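Local coordinates for phosphoglycerate oxidoreductase (Rhizobium etli, PDB 4HY3), which probably acts as an NAD(P)-dependent 2-hydroxyacid dehydrogenase that reduces substrates such as glyoxylate and hydroxypyruvate, at residues A[256-261]-A[282-287]; A[30-35]-A[71-76]; A[204-209]-A[238-243]. All coordinates share one frame; numbering follows the deposited sequence.

Contact 1 (A[256-261]-A[282-287]); sequences MRRGAA and SGHIVA
Ala261 and Val286 pair as parallel strand neighbours, their CA atoms 5.2 Å apart, and Val286 N gives Ala260 O a nearly straight hydrogen bond of 2.8 Å, the N-H...O angle being 166°. Each segment reaches this pairing through a turn. Gly259 is the centre of an inverse gamma turn, and Gly283, whose positive phi suits glycine, is the C-prime residue of a Schellman motif that ends the preceding helix.

Just before the paired residues, the His284 ring lies against the 256-258 backbone. Its CG stands anti to the backbone N (chi1 -170°), which carries the imidazole across to these residues. There CE1 lies 3.6 Å from Arg257 O, Met256 O sits at the ring edge, and Arg258 O lies above one face, displaced toward the rim. Arg258 bends at chi2 and crosses the imidazole obliquely, the two planes 38° apart, with NH1 at the ring edge 3.5 Å from His284 CD2. One guanidinium face then looks onto Gly283 O, a contact whose angle is poor for a hydrogen bond. With an alanine here, the carbonyls of residues 256-258 would probably lose the ring packed against them, and the Arg258 guanidinium its flat neighbour, leaving that long side chain freer to swing.

Small and branched apolar groups suit the buried side. The CG2 methyl of Ile285 touches Ala260 CB, whose small size suits a place beside this branch, and reaches the selenium of Met256, modelled as selenomethionine, at 3.8 Å from SE.

Around the contact, Ile285 also packs on Leu276, Ala279 and Val280 of helix 273-281, while Met256 meets Ile234. Arg257 turns the other way, to salt bridges with Asp232 and Glu178, and strand 261-264 lies between strands 233-236 and 286-289.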
loop_
_atom_site.group_PDB
_atom_site.type_symbol
_atom_site.label_atom_id
_atom_site.label_comp_id
_atom_site.label_asym_id
_atom_site.label_seq_id
_atom_site.Cartn_x
_atom_site.Cartn_y
_atom_site.Cartn_z
HETATM N N MSE A 256 -24.967 16.508 12.281
HETATM C CA MSE A 256 -23.647 15.882 12.418
HETATM C C MSE A 256 -23.517 15.124 13.720
HETATM O O MSE A 256 -24.446 15.096 14.518
HETATM C CB MSE A 256 -22.553 16.968 12.264
HETATM C CG MSE A 256 -22.048 17.115 10.811
HETATM SE SE MSE A 256 -20.922 18.711 10.405
HETATM C CE MSE A 256 -21.417 18.994 8.517
ATOM N N ARG A 257 -22.372 14.468 13.922
ATOM C CA ARG A 257 -22.004 13.914 15.221
ATOM C C ARG A 257 -21.524 15.029 16.097
ATOM O O ARG A 257 -21.309 16.143 15.629
ATOM C CB ARG A 257 -20.881 12.906 15.091
ATOM C CG ARG A 257 -21.335 11.475 15.027
ATOM C CD ARG A 257 -20.141 10.592 14.771
ATOM N NE ARG A 257 -20.560 9.332 14.183
ATOM C CZ ARG A 257 -19.730 8.428 13.673
ATOM N NH1 ARG A 257 -18.423 8.654 13.666
ATOM N NH2 ARG A 257 -20.208 7.291 13.173
ATOM N N ARG A 258 -21.316 14.709 17.368
ATOM C CA ARG A 258 -21.141 15.719 18.401
ATOM C C ARG A 258 -19.855 16.503 18.189
ATOM O O ARG A 258 -19.905 17.587 17.603
ATOM C CB ARG A 258 -21.249 15.085 19.795
ATOM C CG ARG A 258 -21.051 16.013 20.986
ATOM C CD ARG A 258 -22.010 17.191 21.070
ATOM N NE ARG A 258 -21.553 18.059 22.165
ATOM C CZ ARG A 258 -21.780 19.369 22.279
ATOM N NH1 ARG A 258 -22.500 20.022 21.361
ATOM N NH2 ARG A 258 -21.281 20.026 23.327
ATOM N N GLY A 259 -18.713 15.969 18.624
ATOM C CA GLY A 259 -17.444 16.675 18.421
ATOM C C GLY A 259 -16.924 16.448 17.010
ATOM O O GLY A 259 -15.892 15.821 16.805
ATOM N N ALA A 260 -17.648 16.940 16.021
ATOM C CA ALA A 260 -17.304 16.607 14.656
ATOM C C ALA A 260 -16.268 17.569 14.088
ATOM O O ALA A 260 -16.232 18.758 14.431
ATOM C CB ALA A 260 -18.549 16.566 13.786
ATOM N N ALA A 261 -15.413 17.042 13.225
ATOM C CA ALA A 261 -14.431 17.872 12.556
ATOM C C ALA A 261 -14.861 18.128 11.110
ATOM O O ALA A 261 -15.004 17.187 10.311
ATOM C CB ALA A 261 -13.046 17.236 12.617
ATOM N N SER A 282 -21.745 27.564 19.479
ATOM C CA SER A 282 -22.621 26.611 20.171
ATOM C C SER A 282 -21.761 25.509 20.725
ATOM O O SER A 282 -22.079 24.886 21.728
ATOM C CB SER A 282 -23.665 26.003 19.223
ATOM O OG SER A 282 -23.162 24.871 18.524
ATOM N N GLY A 283 -20.653 25.275 20.043
ATOM C CA GLY A 283 -19.697 24.285 20.475
ATOM C C GLY A 283 -20.149 22.913 20.068
ATOM O O GLY A 283 -19.753 21.938 20.700
ATOM N N HIS A 284 -20.978 22.833 19.023
ATOM C CA HIS A 284 -21.395 21.525 18.528
ATOM C C HIS A 284 -20.230 20.865 17.874
ATOM O O HIS A 284 -19.608 19.989 18.486
ATOM C CB HIS A 284 -22.588 21.581 17.572
ATOM C CG HIS A 284 -23.158 20.216 17.247
ATOM N ND1 HIS A 284 -23.507 19.855 16.000
ATOM C CD2 HIS A 284 -23.432 19.111 18.066
ATOM C CE1 HIS A 284 -23.991 18.582 16.005
ATOM N NE2 HIS A 284 -23.941 18.129 17.269
ATOM N N ILE A 285 -19.931 21.299 16.644
ATOM C CA ILE A 285 -18.781 20.834 15.871
ATOM C C ILE A 285 -17.584 21.743 16.092
ATOM O O ILE A 285 -17.707 22.853 16.630
ATOM C CB ILE A 285 -19.054 20.785 14.345
ATOM C CG1 ILE A 285 -19.794 22.032 13.856
ATOM C CG2 ILE A 285 -19.851 19.554 13.966
ATOM C CD1 ILE A 285 -18.898 23.146 13.350
ATOM N N VAL A 286 -16.431 21.253 15.646
ATOM C CA VAL A 286 -15.200 22.039 15.561
ATOM C C VAL A 286 -14.789 22.181 14.073
ATOM O O VAL A 286 -15.135 21.327 13.251
ATOM C CB VAL A 286 -14.126 21.382 16.450
ATOM C CG1 VAL A 286 -13.385 20.266 15.710
ATOM C CG2 VAL A 286 -13.198 22.433 17.040
ATOM N N ALA A 287 -14.095 23.249 13.700
ATOM C CA ALA A 287 -13.847 23.476 12.251
ATOM C C ALA A 287 -12.554 24.217 11.765
ATOM O O ALA A 287 -11.819 24.817 12.538
ATOM C CB ALA A 287 -15.085 24.086 11.603
#

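Contact 2 (A[30-35]-A[71-76]); sequences LAISAP and DDILGR
Leu30 and Arg76 bring the two segments nearest, CA to CA 6.4 Å, where strand 30-34 passes the short, weakly bonded helix of about 73-76; the backbones do not pair, and side chains make the contact.

Leu30 has CG anti to its backbone nitrogen (chi1 -179°), which sends the CD1 methyl over one face of the Arg76 guanidinium, 3.7 Å from CZ; the two side chains cross at about a right angle. The same methyl reaches Ile73 more loosely, CD1 to CG1 4.4 Å. Two residues on, Ile32 extends its CD1 between Ile73 CG2 and Leu74 CD2, each 4.2 Å from it. Leucine and isoleucine suit these strand positions because their branched ends reach the helix side chains.

Arg76 combines an apolar contact with charged ones. Its NH1 gives Asp72 OD1 a hydrogen bond of 2.9 Å lying almost in the guanidinium plane, as part of a salt bridge, and NH2 pairs with Glu57 on the neighbouring strand 57-60.

The chemistry implies a division of labour: two carboxylates, reached by different nitrogens, probably fix the guanidinium's rotation, so that its flat, weakly hydrated face can lie against leucine while aliphatic groups close the buried side.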
loop_
_atom_site.group_PDB
_atom_site.type_symbol
_atom_site.label_atom_id
_atom_site.label_comp_id
_atom_site.label_asym_id
_atom_site.label_seq_id
_atom_site.Cartn_x
_atom_site.Cartn_y
_atom_site.Cartn_z
ATOM N N LEU A 30 7.238 24.851 -33.099
ATOM C CA LEU A 30 7.049 26.180 -32.572
ATOM C C LEU A 30 5.828 26.212 -31.683
ATOM O O LEU A 30 4.776 25.680 -32.039
ATOM C CB LEU A 30 6.896 27.211 -33.697
ATOM C CG LEU A 30 6.703 28.685 -33.305
ATOM C CD1 LEU A 30 7.076 29.600 -34.462
ATOM C CD2 LEU A 30 5.286 29.005 -32.835
ATOM N N ALA A 31 5.984 26.874 -30.542
ATOM C CA ALA A 31 4.899 27.089 -29.619
ATOM C C ALA A 31 4.805 28.549 -29.200
ATOM O O ALA A 31 5.812 29.172 -28.831
ATOM C CB ALA A 31 5.063 26.207 -28.393
ATOM N N ILE A 32 3.581 29.075 -29.229
ATOM C CA ILE A 32 3.285 30.423 -28.785
ATOM C C ILE A 32 3.065 30.443 -27.281
ATOM O O ILE A 32 2.344 29.626 -26.721
ATOM C CB ILE A 32 2.060 30.975 -29.536
ATOM C CG1 ILE A 32 2.321 30.857 -31.034
ATOM C CG2 ILE A 32 1.772 32.430 -29.153
ATOM C CD1 ILE A 32 1.179 31.313 -31.906
ATOM N N SER A 33 3.707 31.389 -26.619
ATOM C CA SER A 33 3.521 31.555 -25.193
ATOM C C SER A 33 2.609 32.761 -24.900
ATOM O O SER A 33 2.854 33.859 -25.354
ATOM C CB SER A 33 4.882 31.660 -24.523
ATOM O OG SER A 33 4.763 32.115 -23.198
ATOM N N ALA A 34 1.533 32.525 -24.167
ATOM C CA ALA A 34 0.542 33.564 -23.830
ATOM C C ALA A 34 -0.120 33.068 -22.565
ATOM O O ALA A 34 -1.320 32.770 -22.548
ATOM C CB ALA A 34 -0.485 33.715 -24.939
ATOM N N PRO A 35 0.686 32.909 -21.514
ATOM C CA PRO A 35 0.302 32.230 -20.275
ATOM C C PRO A 35 -0.387 33.096 -19.220
ATOM O O PRO A 35 -0.939 32.571 -18.239
ATOM C CB PRO A 35 1.643 31.747 -19.739
ATOM C CG PRO A 35 2.615 32.748 -20.265
ATOM C CD PRO A 35 2.140 33.115 -21.623
ATOM N N ASP A 71 2.113 36.031 -39.789
ATOM C CA ASP A 71 1.345 35.089 -40.605
ATOM C C ASP A 71 2.211 33.856 -40.913
ATOM O O ASP A 71 1.699 32.769 -41.198
ATOM C CB ASP A 71 0.904 35.776 -41.894
ATOM C CG ASP A 71 -0.333 35.153 -42.491
ATOM O OD1 ASP A 71 -0.194 34.565 -43.584
ATOM O OD2 ASP A 71 -1.430 35.257 -41.879
ATOM N N ASP A 72 3.530 34.048 -40.843
ATOM C CA ASP A 72 4.490 32.956 -40.775
ATOM C C ASP A 72 4.428 32.208 -39.441
ATOM O O ASP A 72 4.390 30.972 -39.423
ATOM C CB ASP A 72 5.909 33.480 -40.965
ATOM C CG ASP A 72 6.972 32.414 -40.699
ATOM O OD1 ASP A 72 6.732 31.219 -40.981
ATOM O OD2 ASP A 72 8.061 32.767 -40.202
ATOM N N ILE A 73 4.473 32.953 -38.331
ATOM C CA ILE A 73 4.443 32.344 -36.991
ATOM C C ILE A 73 3.177 31.477 -36.873
ATOM O O ILE A 73 3.255 30.306 -36.539
ATOM C CB ILE A 73 4.632 33.397 -35.851
ATOM C CG1 ILE A 73 6.124 33.702 -35.647
ATOM C CG2 ILE A 73 4.059 32.932 -34.518
ATOM C CD1 ILE A 73 6.415 35.074 -35.062
ATOM N N LEU A 74 2.026 32.026 -37.242
ATOM C CA LEU A 74 0.757 31.306 -37.135
ATOM C C LEU A 74 0.663 30.050 -38.007
ATOM O O LEU A 74 -0.116 29.146 -37.724
ATOM C CB LEU A 74 -0.383 32.260 -37.447
ATOM C CG LEU A 74 -0.434 33.361 -36.399
ATOM C CD1 LEU A 74 -1.133 34.605 -36.927
ATOM C CD2 LEU A 74 -1.100 32.832 -35.139
ATOM N N GLY A 75 1.458 30.004 -39.067
ATOM C CA GLY A 75 1.402 28.900 -40.003
ATOM C C GLY A 75 1.991 27.637 -39.437
ATOM O O GLY A 75 1.548 26.532 -39.782
ATOM N N ARG A 76 2.976 27.809 -38.549
ATOM C CA ARG A 76 3.777 26.722 -38.009
ATOM C C ARG A 76 3.452 26.327 -36.541
ATOM O O ARG A 76 3.888 25.275 -36.068
ATOM C CB ARG A 76 5.239 27.118 -38.096
ATOM C CG ARG A 76 5.774 27.325 -39.503
ATOM C CD ARG A 76 6.896 28.369 -39.567
ATOM N NE ARG A 76 7.745 28.378 -38.379
ATOM C CZ ARG A 76 8.420 29.445 -37.948
ATOM N NH1 ARG A 76 8.364 30.591 -38.621
ATOM N NH2 ARG A 76 9.161 29.372 -36.841
#

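Contact 3 (A[204-209]-A[238-243]); sequences VFDPWL and AAVTSE
The carbonyl oxygen of Pro207 accepts a hydrogen bond from NH1 of Arg339 in a second subunit, while the ring of the same proline packs against Val240 across the contact. Between the segments themselves the meeting is by van der Waals contact alone. Pro207 CD lies 3.7 Å from Val240 CG1, with CG close by, and the two side chains cross at about a right angle.

Val240 serves several neighbours at once, as a compact branched residue can. Its CG1 also faces CH2 of Trp208, 3.9 Å away, and its CG2 approaches Phe205 CE2 loosely at 4.3 Å. The indole is the other large contributor. With its CG anti to the carbonyl carbon (chi1 -28°, away from a usual staggered angle), it brings the CZ2-CH2 rim of its six-membered ring up to the 239-241 backbone. CH2 comes 3.6 Å from Val240 CA, while Thr241 OG1 sits at the ring edge, near its plane, beside CZ2. Pro207 CG lies over one face of the indole, toward its rim, 3.7 Å above the plane, so the two side chains meet Val240 side by side. Leu341 of the second subunit packs on Trp208 as well, which ties this loop to the subunit interface.

Asp206 leaves strand 201-205 with its side chain beside the glycine-rich turn of Gly183, Gly185 and Gly188. An acidic residue at the end of the second strand, next to a GxGxxG turn and facing the loop after the fourth strand, is consistent with the adenosine side of an NAD site in a Rossmann fold, where, in relatives, an acidic side chain commonly binds the ribose hydroxyls.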
loop_
_atom_site.group_PDB
_atom_site.type_symbol
_atom_site.label_atom_id
_atom_site.label_comp_id
_atom_site.label_asym_id
_atom_site.label_seq_id
_atom_site.Cartn_x
_atom_site.Cartn_y
_atom_site.Cartn_z
ATOM N N VAL A 204 -17.525 8.587 0.744
ATOM C CA VAL A 204 -17.406 9.625 -0.262
ATOM C C VAL A 204 -18.742 9.854 -0.947
ATOM O O VAL A 204 -19.398 8.914 -1.383
ATOM C CB VAL A 204 -16.329 9.264 -1.330
ATOM C CG1 VAL A 204 -16.401 10.192 -2.550
ATOM C CG2 VAL A 204 -14.937 9.326 -0.724
ATOM N N PHE A 205 -19.128 11.111 -1.064
ATOM C CA PHE A 205 -20.286 11.443 -1.851
ATOM C C PHE A 205 -19.868 12.121 -3.155
ATOM O O PHE A 205 -19.129 13.102 -3.148
ATOM C CB PHE A 205 -21.269 12.302 -1.045
ATOM C CG PHE A 205 -22.313 12.952 -1.885
ATOM C CD1 PHE A 205 -23.371 12.208 -2.395
ATOM C CD2 PHE A 205 -22.229 14.305 -2.192
ATOM C CE1 PHE A 205 -24.337 12.807 -3.195
ATOM C CE2 PHE A 205 -23.187 14.918 -2.993
ATOM C CZ PHE A 205 -24.247 14.168 -3.491
ATOM N N ASP A 206 -20.351 11.581 -4.271
ATOM C CA ASP A 206 -20.044 12.119 -5.586
ATOM C C ASP A 206 -21.111 11.719 -6.627
ATOM O O ASP A 206 -21.362 10.536 -6.860
ATOM C CB ASP A 206 -18.645 11.683 -6.019
ATOM C CG ASP A 206 -18.101 12.489 -7.201
ATOM O OD1 ASP A 206 -17.935 13.722 -7.088
ATOM O OD2 ASP A 206 -17.794 11.871 -8.236
ATOM N N PRO A 207 -21.755 12.721 -7.248
ATOM C CA PRO A 207 -22.735 12.471 -8.306
ATOM C C PRO A 207 -22.165 11.934 -9.617
ATOM O O PRO A 207 -22.812 11.136 -10.253
ATOM C CB PRO A 207 -23.348 13.860 -8.559
ATOM C CG PRO A 207 -22.352 14.836 -8.021
ATOM C CD PRO A 207 -21.715 14.147 -6.856
ATOM N N TRP A 208 -20.993 12.380 -10.046
ATOM C CA TRP A 208 -20.544 12.037 -11.403
ATOM C C TRP A 208 -19.482 10.986 -11.461
ATOM O O TRP A 208 -18.816 10.811 -12.488
ATOM C CB TRP A 208 -20.071 13.257 -12.188
ATOM C CG TRP A 208 -20.711 14.548 -11.795
ATOM C CD1 TRP A 208 -22.041 14.951 -11.977
ATOM C CD2 TRP A 208 -20.049 15.674 -11.148
ATOM N NE1 TRP A 208 -22.237 16.223 -11.496
ATOM C CE2 TRP A 208 -21.078 16.715 -10.979
ATOM C CE3 TRP A 208 -18.750 15.920 -10.705
ATOM C CZ2 TRP A 208 -20.791 17.935 -10.384
ATOM C CZ3 TRP A 208 -18.476 17.157 -10.109
ATOM C CH2 TRP A 208 -19.471 18.138 -9.956
ATOM N N LEU A 209 -19.277 10.276 -10.370
ATOM C CA LEU A 209 -18.400 9.156 -10.466
ATOM C C LEU A 209 -19.242 7.966 -10.087
ATOM O O LEU A 209 -19.856 7.985 -9.013
ATOM C CB LEU A 209 -17.155 9.322 -9.590
ATOM C CG LEU A 209 -15.915 8.616 -10.176
ATOM C CD1 LEU A 209 -15.489 9.258 -11.497
ATOM C CD2 LEU A 209 -14.764 8.556 -9.168
ATOM N N ALA A 238 -14.792 19.461 -3.405
ATOM C CA ALA A 238 -15.211 19.849 -4.755
ATOM C C ALA A 238 -16.643 20.356 -4.707
ATOM O O ALA A 238 -17.406 19.992 -3.802
ATOM C CB ALA A 238 -15.103 18.680 -5.720
ATOM N N ALA A 239 -16.993 21.211 -5.672
ATOM C CA ALA A 239 -18.386 21.640 -5.894
ATOM C C ALA A 239 -19.134 20.515 -6.621
ATOM O O ALA A 239 -18.498 19.661 -7.274
ATOM C CB ALA A 239 -18.434 22.937 -6.699
ATOM N N VAL A 240 -20.467 20.492 -6.500
ATOM C CA VAL A 240 -21.248 19.391 -7.092
ATOM C C VAL A 240 -22.668 19.699 -7.619
ATOM O O VAL A 240 -23.542 18.842 -7.450
ATOM C CB VAL A 240 -21.316 18.151 -6.140
ATOM C CG1 VAL A 240 -20.029 17.335 -6.193
ATOM C CG2 VAL A 240 -21.645 18.553 -4.703
ATOM N N THR A 241 -22.922 20.829 -8.306
ATOM C CA THR A 241 -21.922 21.752 -8.850
ATOM C C THR A 241 -22.256 23.241 -8.637
ATOM O O THR A 241 -22.898 23.646 -7.654
ATOM C CB THR A 241 -21.799 21.654 -10.407
ATOM O OG1 THR A 241 -22.541 20.551 -10.928
ATOM C CG2 THR A 241 -20.324 21.673 -10.882
ATOM N N SER A 242 -21.760 24.011 -9.622
ATOM C CA SER A 242 -22.061 25.398 -9.930
ATOM C C SER A 242 -22.052 26.317 -8.731
ATOM O O SER A 242 -21.025 26.922 -8.430
ATOM C CB SER A 242 -23.362 25.501 -10.713
ATOM O OG SER A 242 -23.222 26.407 -11.793
ATOM N N GLU A 243 -23.196 26.417 -8.059
ATOM C CA GLU A 243 -23.350 27.231 -6.856
ATOM C C GLU A 243 -22.137 28.099 -6.477
ATOM O O GLU A 243 -21.563 28.814 -7.303
ATOM C CB GLU A 243 -23.738 26.337 -5.679
ATOM C CG GLU A 243 -24.965 25.492 -5.954
ATOM C CD GLU A 243 -25.760 25.181 -4.705
ATOM O OE1 GLU A 243 -25.416 25.691 -3.600
ATOM O OE2 GLU A 243 -26.748 24.426 -4.851
#

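Contacts 1 and 3 belong to the same seven-stranded parallel sheet of the NAD-binding domain, with nearest atoms about 12 Å apart, but at different ends of its strands. Contact 1 sits where strands 261-264 and 286-289 begin; contact 3 lies beyond the ends of strands 201-205 and 233-236, at the probable cofactor side. Contact 2 belongs to the other, mixed sheet, its centre about 55 Å from that of contact 1. Contact 2 is buried, contact 1 partly so, and contact 3 is at the surface. Their chemistry follows: strand pairing with a polar flank in contact 1, aliphatic packing under a charged guanidinium in contact 2, and proline and tryptophan packing on a valine, beside a second subunit, in contact 3.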